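Local coordinates for protein acyl-coa oxidase (PDB 1W07) that catalyses the FAD-dependent desaturation of long- and medium-chain acyl-CoAs to 2-trans-enoyl-CoAs in peroxisomal beta-oxidation, passing electrons to oxygen to give hydrogen peroxide, at residues S503-Q508 and Q513-D518. The protein carries 1 engineered substitution. Sequence-based numbering, arbitrary orientation.
Sequences SKFENQ and QELLAD
Phe505 sets its CG opposite its own carbonyl carbon and beside the backbone N (chi1 -80°), which carries the ring across to Glu514 and Leu515 at the far end of the short helix 508-514. Glu514 starts with CG opposite its backbone N (chi1 -175°), which brings CB and CG to the ring, and the bend at chi2 (59°) turns the carboxylate away. The two side chains cross at about a right angle. The outer end of the ring does the touching: Phe505 CZ lies 3.9 Å from Glu514 CG, with Phe505 CE2 and Glu514 CB alongside. The adjacent ring carbon, Phe505 CE1, meets the Leu515 CD1 methyl at 4.3 Å, approaching obliquely. No hydrogen bond spans the two segments, so the contact is van der Waals and small. With the ring cut back to the methyl of an alanine, the Glu514 methylenes and Leu515 CD1 would probably lose their apolar partner from the loop, opening a gap at the helix end. Within the loop, Gln508 NE2 makes a weak hydrogen bond of 3.2 Å to Phe505 O, and Asn507 N-caps helix 508-514 through Glu509 N. Turned away from the loop, Glu514 OE2 makes a long, weak ion pair with Arg590 of the second subunit. This is helix-loop packing in the C-terminal acyl-CoA oxidase region near the subunit interface, with the Leu515 side chain about 12 Å from a bound FAD. The contact joins the loop after helix 480-503 to the junction of helices 508-514 and 516-538, where Leu515 also packs on Asn501 and Leu502 of helix 480-503.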
loop_
_atom_site.group_PDB
_atom_site.type_symbol
_atom_site.label_atom_id
_atom_site.label_comp_id
_atom_site.label_asym_id
_atom_site.label_seq_id
_atom_site.Cartn_x
_atom_site.Cartn_y
_atom_site.Cartn_z
ATOM N N SER B 503 -5.545 -24.769 26.036
ATOM C CA SER B 503 -5.683 -25.648 27.196
ATOM C C SER B 503 -4.520 -26.626 27.414
ATOM O O SER B 503 -4.373 -27.158 28.506
ATOM C CB SER B 503 -6.994 -26.450 27.117
ATOM O OG SER B 503 -6.908 -27.519 26.180
ATOM N N LYS B 504 -3.703 -26.864 26.392
ATOM C CA LYS B 504 -2.595 -27.797 26.569
ATOM C C LYS B 504 -1.276 -27.137 26.965
ATOM O O LYS B 504 -0.197 -27.684 26.722
ATOM C CB LYS B 504 -2.392 -28.662 25.319
ATOM C CG LYS B 504 -2.239 -27.911 24.013
ATOM C CD LYS B 504 -2.382 -28.882 22.846
ATOM C CE LYS B 504 -2.215 -28.200 21.497
ATOM N NZ LYS B 504 -2.416 -29.156 20.365
ATOM N N PHE B 505 -1.380 -25.961 27.574
ATOM C CA PHE B 505 -0.219 -25.214 28.054
ATOM C C PHE B 505 -0.381 -25.074 29.560
ATOM O O PHE B 505 -1.494 -24.883 30.054
ATOM C CB PHE B 505 -0.163 -23.804 27.446
ATOM C CG PHE B 505 0.389 -23.758 26.047
ATOM C CD1 PHE B 505 -0.425 -24.022 24.950
ATOM C CD2 PHE B 505 1.732 -23.464 25.831
ATOM C CE1 PHE B 505 0.087 -23.990 23.660
ATOM C CE2 PHE B 505 2.259 -23.431 24.544
ATOM C CZ PHE B 505 1.437 -23.695 23.455
ATOM N N GLU B 506 0.721 -25.165 30.294
ATOM C CA GLU B 506 0.668 -25.025 31.745
ATOM C C GLU B 506 0.271 -23.593 32.091
ATOM O O GLU B 506 -0.648 -23.363 32.879
ATOM C CB GLU B 506 2.027 -25.361 32.353
ATOM N N ASN B 507 0.969 -22.634 31.492
ATOM C CA ASN B 507 0.690 -21.221 31.715
ATOM C C ASN B 507 -0.178 -20.736 30.556
ATOM O O ASN B 507 0.289 -20.654 29.415
ATOM C CB ASN B 507 1.990 -20.426 31.748
ATOM C CG ASN B 507 1.786 -19.004 32.216
ATOM O OD1 ASN B 507 0.844 -18.328 31.802
ATOM N ND2 ASN B 507 2.681 -18.534 33.076
ATOM N N GLN B 508 -1.437 -20.420 30.855
ATOM C CA GLN B 508 -2.391 -19.966 29.848
ATOM C C GLN B 508 -1.966 -18.717 29.079
ATOM O O GLN B 508 -2.272 -18.593 27.893
ATOM C CB GLN B 508 -3.758 -19.739 30.492
ATOM C CG GLN B 508 -4.441 -21.036 30.864
ATOM C CD GLN B 508 -4.742 -21.892 29.649
ATOM O OE1 GLN B 508 -5.715 -21.655 28.934
ATOM N NE2 GLN B 508 -3.895 -22.888 29.400
ATOM N N GLN B 513 0.311 -16.291 24.037
ATOM C CA GLN B 513 1.395 -15.609 23.329
ATOM C C GLN B 513 1.981 -16.466 22.211
ATOM O O GLN B 513 2.346 -15.959 21.145
ATOM C CB GLN B 513 2.507 -15.218 24.311
ATOM C CG GLN B 513 2.106 -14.131 25.306
ATOM C CD GLN B 513 1.499 -12.898 24.636
ATOM O OE1 GLN B 513 2.042 -12.368 23.665
ATOM N NE2 GLN B 513 0.375 -12.429 25.169
ATOM N N GLU B 514 2.077 -17.768 22.458
ATOM C CA GLU B 514 2.604 -18.696 21.469
ATOM C C GLU B 514 1.678 -18.777 20.248
ATOM O O GLU B 514 2.145 -18.829 19.109
ATOM C CB GLU B 514 2.743 -20.084 22.104
ATOM C CG GLU B 514 3.388 -21.147 21.221
ATOM C CD GLU B 514 4.786 -20.765 20.773
ATOM O OE1 GLU B 514 5.502 -20.117 21.560
ATOM O OE2 GLU B 514 5.171 -21.118 19.637
ATOM N N LEU B 515 0.369 -18.774 20.487
ATOM C CA LEU B 515 -0.600 -18.890 19.407
ATOM C C LEU B 515 -1.209 -17.565 18.940
ATOM O O LEU B 515 -2.294 -17.553 18.348
ATOM C CB LEU B 515 -1.714 -19.849 19.833
ATOM C CG LEU B 515 -1.278 -21.236 20.330
ATOM C CD1 LEU B 515 -2.492 -22.003 20.784
ATOM C CD2 LEU B 515 -0.573 -22.004 19.229
ATOM N N LEU B 516 -0.517 -16.456 19.181
ATOM C CA LEU B 516 -1.031 -15.140 18.794
ATOM C C LEU B 516 -1.518 -15.071 17.360
ATOM O O LEU B 516 -2.611 -14.566 17.109
ATOM C CB LEU B 516 0.018 -14.040 19.002
ATOM C CG LEU B 516 0.187 -13.439 20.394
ATOM C CD1 LEU B 516 1.030 -12.188 20.286
ATOM C CD2 LEU B 516 -1.163 -13.089 21.001
ATOM N N ALA B 517 -0.711 -15.559 16.417
ATOM C CA ALA B 517 -1.085 -15.519 15.009
ATOM C C ALA B 517 -2.403 -16.267 14.785
ATOM O O ALA B 517 -3.300 -15.775 14.100
ATOM C CB ALA B 517 0.054 -16.120 14.130
ATOM N N ASP B 518 -2.531 -17.446 15.374
ATOM C CA ASP B 518 -3.753 -18.234 15.213
ATOM C C ASP B 518 -4.964 -17.522 15.805
ATOM O O ASP B 518 -6.068 -17.582 15.255
ATOM C CB ASP B 518 -3.595 -19.599 15.895
ATOM C CG ASP B 518 -2.612 -20.511 15.180
ATOM O OD1 ASP B 518 -1.644 -20.006 14.574
ATOM O OD2 ASP B 518 -2.797 -21.745 15.235
#